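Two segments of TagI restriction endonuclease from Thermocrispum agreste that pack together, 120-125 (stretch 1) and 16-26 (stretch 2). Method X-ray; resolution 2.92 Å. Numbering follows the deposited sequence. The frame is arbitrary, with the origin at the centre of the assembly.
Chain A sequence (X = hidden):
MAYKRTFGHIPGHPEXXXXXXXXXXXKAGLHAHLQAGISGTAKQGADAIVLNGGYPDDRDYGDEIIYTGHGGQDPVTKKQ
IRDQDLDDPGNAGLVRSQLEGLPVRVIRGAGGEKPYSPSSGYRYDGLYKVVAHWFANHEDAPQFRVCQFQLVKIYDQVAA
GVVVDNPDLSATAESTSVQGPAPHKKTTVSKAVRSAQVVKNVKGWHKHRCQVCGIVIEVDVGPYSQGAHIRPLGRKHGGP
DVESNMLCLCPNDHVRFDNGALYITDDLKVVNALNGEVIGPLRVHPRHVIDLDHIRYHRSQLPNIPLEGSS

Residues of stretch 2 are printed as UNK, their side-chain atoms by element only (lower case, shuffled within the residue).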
ATOM      1  N   SER A 120      -2.339 -37.096  -3.078  1.00 91.76           N
ATOM      2  CA  SER A 120      -3.349 -37.469  -2.089  1.00 89.36           C
ATOM      3  C   SER A 120      -3.152 -36.741  -0.762  1.00 86.40           C
ATOM      4  O   SER A 120      -2.033 -36.342  -0.423  1.00 88.21           O
ATOM      5  CB  SER A 120      -3.341 -38.974  -1.858  1.00 91.21           C
ATOM      6  OG  SER A 120      -4.477 -39.356  -1.110  1.00 91.76           O
ATOM      7  N   GLY A 121      -4.256 -36.583  -0.027  1.00 80.39           N
ATOM      8  CA  GLY A 121      -4.273 -35.887   1.263  1.00 72.82           C
ATOM      9  C   GLY A 121      -4.532 -34.394   1.134  1.00 67.92           C
ATOM     10  O   GLY A 121      -5.272 -33.951   0.251  1.00 66.90           O
ATOM     11  N   TYR A 122      -3.931 -33.629   2.043  1.00 63.60           N
ATOM     12  CA  TYR A 122      -4.022 -32.166   2.070  1.00 59.34           C
ATOM     13  C   TYR A 122      -2.678 -31.593   2.507  1.00 59.88           C
ATOM     14  O   TYR A 122      -2.186 -31.957   3.570  1.00 64.07           O
ATOM     15  CB  TYR A 122      -5.082 -31.709   3.075  1.00 55.92           C
ATOM     16  CG  TYR A 122      -6.502 -31.945   2.650  1.00 54.09           C
ATOM     17  CD1 TYR A 122      -7.177 -33.089   3.029  1.00 54.36           C
ATOM     18  CD2 TYR A 122      -7.185 -31.012   1.882  1.00 54.91           C
ATOM     19  CE1 TYR A 122      -8.491 -33.311   2.645  1.00 54.85           C
ATOM     20  CE2 TYR A 122      -8.499 -31.222   1.492  1.00 54.71           C
ATOM     21  CZ  TYR A 122      -9.147 -32.376   1.877  1.00 54.23           C
ATOM     22  OH  TYR A 122     -10.448 -32.592   1.503  1.00 53.90           O
ATOM     23  N   ARG A 123      -2.095 -30.701   1.706  1.00 59.45           N
ATOM     24  CA  ARG A 123      -0.870 -29.980   2.084  1.00 57.32           C
ATOM     25  C   ARG A 123      -1.207 -28.534   2.499  1.00 53.46           C
ATOM     26  O   ARG A 123      -2.086 -27.892   1.906  1.00 51.82           O
ATOM     27  CB  ARG A 123       0.142 -29.987   0.925  1.00 59.06           C
ATOM     28  CG  ARG A 123       1.507 -29.400   1.283  1.00 61.84           C
ATOM     29  CD  ARG A 123       2.463 -29.265   0.102  1.00 65.57           C
ATOM     30  NE  ARG A 123       1.835 -28.752  -1.127  1.00 68.80           N
ATOM     31  CZ  ARG A 123       1.453 -29.486  -2.181  1.00 71.32           C
ATOM     32  NH1 ARG A 123       1.631 -30.807  -2.223  1.00 76.04           N
ATOM     33  NH2 ARG A 123       0.890 -28.883  -3.227  1.00 69.83           N
ATOM     34  N   TYR A 124      -0.508 -28.033   3.515  1.00 48.97           N
ATOM     35  CA  TYR A 124      -0.583 -26.625   3.882  1.00 48.38           C
ATOM     36  C   TYR A 124       0.473 -25.855   3.081  1.00 49.42           C
ATOM     37  O   TYR A 124       1.661 -26.059   3.298  1.00 54.99           O
ATOM     38  CB  TYR A 124      -0.366 -26.452   5.388  1.00 46.93           C
ATOM     39  CG  TYR A 124      -0.097 -25.017   5.813  1.00 47.73           C
ATOM     40  CD1 TYR A 124      -0.944 -23.974   5.424  1.00 47.35           C
ATOM     41  CD2 TYR A 124       1.001 -24.702   6.601  1.00 47.99           C
ATOM     42  CE1 TYR A 124      -0.695 -22.666   5.800  1.00 46.22           C
ATOM     43  CE2 TYR A 124       1.254 -23.397   6.983  1.00 48.47           C
ATOM     44  CZ  TYR A 124       0.404 -22.384   6.585  1.00 47.03           C
ATOM     45  OH  TYR A 124       0.667 -21.094   6.978  1.00 46.18           O
ATOM     46  N   ASP A 125       0.044 -24.964   2.180  1.00 47.37           N
ATOM     47  CA  ASP A 125       0.964 -24.217   1.302  1.00 46.52           C
ATOM     48  C   ASP A 125       1.268 -22.780   1.741  1.00 46.49           C
ATOM     49  O   ASP A 125       1.589 -21.931   0.912  1.00 45.84           O
ATOM     50  CB  ASP A 125       0.427 -24.218  -0.135  1.00 47.64           C
ATOM     51  CG  ASP A 125       0.428 -25.595  -0.750  1.00 49.28           C
ATOM     52  OD1 ASP A 125       0.501 -26.583   0.006  1.00 52.65           O
ATOM     53  OD2 ASP A 125       0.356 -25.702  -1.992  1.00 47.78           O
ATOM     54  N   UNK A  16       4.526 -26.597   3.964  1.00 57.37           N
ATOM     55  CA  UNK A  16       4.906 -27.960   3.567  1.00 57.27           C
ATOM     56  C   UNK A  16       4.172 -29.095   4.283  1.00 56.09           C
ATOM     57  O   UNK A  16       3.995 -30.160   3.684  1.00 55.91           O
ATOM     58  N   UNK A  17       3.742 -28.886   5.538  1.00 53.91           N
ATOM     59  CA  UNK A  17       3.022 -29.917   6.323  1.00 54.77           C
ATOM     60  C   UNK A  17       1.902 -30.594   5.529  1.00 57.56           C
ATOM     61  O   UNK A  17       1.152 -29.911   4.835  1.00 60.77           O
ATOM     62  c   UNK A  17       2.393 -29.317   7.586  1.00 54.36           C
ATOM     63  o   UNK A  17       3.306 -28.526   8.319  1.00 54.21           O
ATOM     64  N   UNK A  18       1.804 -31.923   5.631  1.00 60.10           N
ATOM     65  CA  UNK A  18       0.758 -32.708   4.952  1.00 59.70           C
ATOM     66  C   UNK A  18      -0.155 -33.352   5.986  1.00 59.22           C
ATOM     67  O   UNK A  18       0.259 -33.581   7.126  1.00 58.15           O
ATOM     68  o   UNK A  18       2.247 -34.634   4.813  1.00 64.40           O
ATOM     69  c   UNK A  18       2.032 -33.266   2.826  1.00 58.93           C
ATOM     70  c   UNK A  18       1.329 -33.833   4.055  1.00 60.34           C
ATOM     71  N   UNK A  19      -1.397 -33.619   5.567  1.00 59.79           N
ATOM     72  CA  UNK A  19      -2.450 -34.239   6.401  1.00 59.66           C
ATOM     73  C   UNK A  19      -3.326 -35.177   5.552  1.00 61.18           C
ATOM     74  O   UNK A  19      -3.443 -35.010   4.334  1.00 60.84           O
ATOM     75  c   UNK A  19      -2.438 -32.028   9.134  1.00 53.76           C
ATOM     76  c   UNK A  19      -1.153 -30.001   8.990  1.00 55.24           C
ATOM     77  c   UNK A  19      -3.335 -33.174   7.069  1.00 56.69           C
ATOM     78  c   UNK A  19      -1.733 -31.004   9.757  1.00 56.17           C
ATOM     79  c   UNK A  19      -2.572 -32.063   7.751  1.00 53.93           C
ATOM     80  c   UNK A  19      -1.278 -30.019   7.612  1.00 54.20           C
ATOM     81  c   UNK A  19      -1.991 -31.037   7.005  1.00 53.49           C
ATOM     82  o   UNK A  19      -0.446 -28.987   9.592  1.00 52.50           O
ATOM     83  N   UNK A  20      -3.945 -36.155   6.205  1.00 63.80           N
ATOM     84  CA  UNK A  20      -4.645 -37.249   5.511  1.00 67.29           C
ATOM     85  C   UNK A  20      -6.102 -36.939   5.142  1.00 66.48           C
ATOM     86  O   UNK A  20      -6.612 -37.436   4.139  1.00 66.70           O
ATOM     87  o   UNK A  20      -4.636 -38.225   7.744  1.00 73.75           O
ATOM     88  c   UNK A  20      -4.566 -38.525   6.357  1.00 70.75           C
ATOM     89  N   UNK A  21      -6.765 -36.127   5.959  1.00 67.83           N
ATOM     90  CA  UNK A  21      -8.155 -35.729   5.721  1.00 67.76           C
ATOM     91  C   UNK A  21      -8.494 -34.436   6.487  1.00 65.79           C
ATOM     92  O   UNK A  21      -7.669 -33.923   7.253  1.00 63.37           O
ATOM     93  o   UNK A  21      -8.421 -36.646   8.397  1.00 62.65           O
ATOM     94  c   UNK A  21      -8.905 -37.368   7.521  1.00 68.68           C
ATOM     95  n   UNK A  21      -9.292 -38.613   7.754  1.00 74.25           N
ATOM     96  c   UNK A  21      -9.103 -36.876   6.101  1.00 68.91           C
ATOM     97  N   UNK A  22      -9.702 -33.921   6.284  1.00 60.09           N
ATOM     98  CA  UNK A  22     -10.091 -32.648   6.873  1.00 56.68           C
ATOM     99  C   UNK A  22     -10.143 -32.641   8.387  1.00 58.01           C
ATOM    100  O   UNK A  22      -9.866 -31.602   8.979  1.00 59.51           O
ATOM    101  n   UNK A  22     -12.556 -28.814   3.349  1.00 47.40           N
ATOM    102  n   UNK A  22     -12.837 -27.624   5.287  1.00 47.86           N
ATOM    103  n   UNK A  22     -11.318 -29.345   5.232  1.00 49.40           N
ATOM    104  c   UNK A  22     -12.236 -28.603   4.620  1.00 47.58           C
ATOM    105  c   UNK A  22     -10.591 -30.458   4.628  1.00 52.01           C
ATOM    106  c   UNK A  22     -11.425 -32.163   6.302  1.00 55.38           C
ATOM    107  c   UNK A  22     -11.348 -31.761   4.832  1.00 54.16           C
ATOM    108  N   UNK A  23     -10.476 -33.764   9.026  1.00 61.46           N
ATOM    109  CA  UNK A  23     -10.482 -33.783  10.494  1.00 68.44           C
ATOM    110  C   UNK A  23      -9.091 -33.524  11.081  1.00 65.47           C
ATOM    111  O   UNK A  23      -8.975 -32.890  12.127  1.00 67.15           O
ATOM    112  c   UNK A  23     -11.385 -35.005  12.561  1.00 87.90           C
ATOM    113  n   UNK A  23     -14.929 -37.407  11.133  1.00114.69           N
ATOM    114  n   UNK A  23     -13.340 -36.569  12.587  1.00111.80           N
ATOM    115  n   UNK A  23     -12.711 -37.777  10.667  1.00120.62           N
ATOM    116  c   UNK A  23     -11.058 -35.078  11.059  1.00 78.33           C
ATOM    117  c   UNK A  23     -13.648 -37.251  11.468  1.00118.54           C
ATOM    118  c   UNK A  23     -11.990 -36.299  13.110  1.00 98.20           C
ATOM    119  N   UNK A  24      -8.050 -33.995  10.401  1.00 61.25           N
ATOM    120  CA  UNK A  24      -6.673 -33.711  10.807  1.00 61.37           C
ATOM    121  C   UNK A  24      -6.413 -32.209  10.836  1.00 58.40           C
ATOM    122  O   UNK A  24      -5.924 -31.671  11.840  1.00 58.89           O
ATOM    123  o   UNK A  24      -4.774 -36.936  11.635  1.00 76.63           O
ATOM    124  c   UNK A  24      -4.613 -36.516  10.490  1.00 73.22           C
ATOM    125  c   UNK A  24      -5.752 -35.857   9.759  1.00 72.10           C
ATOM    126  c   UNK A  24      -5.691 -34.341   9.827  1.00 67.02           C
ATOM    127  n   UNK A  24      -3.444 -36.595   9.842  1.00 69.22           N
ATOM    128  N   UNK A  25      -6.769 -31.556   9.724  1.00 53.09           N
ATOM    129  CA  UNK A  25      -6.536 -30.124   9.495  1.00 48.14           C
ATOM    130  C   UNK A  25      -7.245 -29.322  10.578  1.00 47.48           C
ATOM    131  O   UNK A  25      -6.699 -28.348  11.112  1.00 46.12           O
ATOM    132  c   UNK A  25      -6.673 -28.214   7.837  1.00 47.85           C
ATOM    133  c   UNK A  25      -6.471 -30.517   6.977  1.00 46.78           C
ATOM    134  c   UNK A  25      -7.043 -29.663   8.100  1.00 46.70           C
ATOM    135  N   UNK A  26      -8.463 -29.751  10.893  1.00 47.47           N
ATOM    136  CA  UNK A  26      -9.256 -29.145  11.949  1.00 49.48           C
ATOM    137  C   UNK A  26      -8.582 -29.270  13.320  1.00 51.55           C
ATOM    138  O   UNK A  26      -8.544 -28.289  14.070  1.00 48.79           O
ATOM    139  c   UNK A  26     -12.986 -29.739  12.878  1.00 51.41           C
ATOM    140  c   UNK A  26     -10.658 -29.767  11.975  1.00 50.17           C
ATOM    141  o   UNK A  26     -13.002 -30.877  13.348  1.00 54.93           O
ATOM    142  c   UNK A  26     -11.692 -28.979  12.764  1.00 50.61           C
ATOM    143  n   UNK A  26     -14.075 -29.129  12.437  1.00 52.37           N
TER

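Position 16 has no side-chain atoms, so it is glycine. At its phi/psi of 100/-30 a CB would be jammed against the preceding carbonyl, which by itself calls for Gly16. Its N donates to Tyr124 O at 3.0 Å.

Position 17 carries one carbon and then one oxygen, the pattern of serine. Ser17 works across the contact through its backbone: Tyr124 N donates to Ser17 O at 2.8 Å in a nearly straight bond, and the CA of Arg123 lies 3.4 Å from the same Ser17 O.

At position 18 one carbon bears an oxygen and a carbon, a branch at CB that only threonine has. Thr18 faces Arg123 as a non-hydrogen-bonded antiparallel pair; their side chains share a sheet face, with Arg123 CG 4.2 Å from Thr18 CG2.

Position 19 shows one carbon, then a six-carbon ring ending in an oxygen: tyrosine. Tyr19 and Tyr122 form the hydrogen-bonded pair, Tyr19 N to Tyr122 O and Tyr122 N to Tyr19 O, both 2.7 Å. The edge of the Tyr19 ring meets Tyr124, with Tyr19 CE1 4.3 Å from Tyr124 CB.

Position 20, again one carbon and one oxygen, is serine. The CA-to-CB bond of Ser20 points away from stretch 1, and its backbone passes Gly121, where a CB would clash with Tyr19 O.

Position 21 has two carbons, the second bearing an oxygen and a nitrogen: asparagine. Asn21 caps the helix, its OD1 accepting a weak bond from the backbone N of position 24 at 3.3 Å, while its CA sits 3.9 Å from Tyr122 CD1.

Position 22 runs three carbons, a nitrogen, then a carbon with two nitrogens: arginine. Arg22 CD lies over the Tyr122 ring face, 4.0 Å from its centroid.

Position 23 repeats that chain, so Arg23 is arginine too, but it does not reach stretch 1.

Position 24 has three carbons, the last bearing oxygen and nitrogen. Gln24 also stays out of reach.

Position 25 has one carbon carrying two more, the fork of valine. Buried Val25 points toward stretch 1 and places CG2 4.3 Å from Tyr122 CB.

Position 26 matches position 24 in composition; Gln26 makes no contact with stretch 1.

The rule is backbone first: four hydrogen bonds between backbone atoms join two antiparallel segments, and side chains add to this around Tyr122. The turn into the helix brings Arg22 and Val25 against Tyr122, the residue with the largest covered area, while glycines serve where the backbone leaves no room for CB.

Stretch 2 (16-26) GSTYSNRRQVQ
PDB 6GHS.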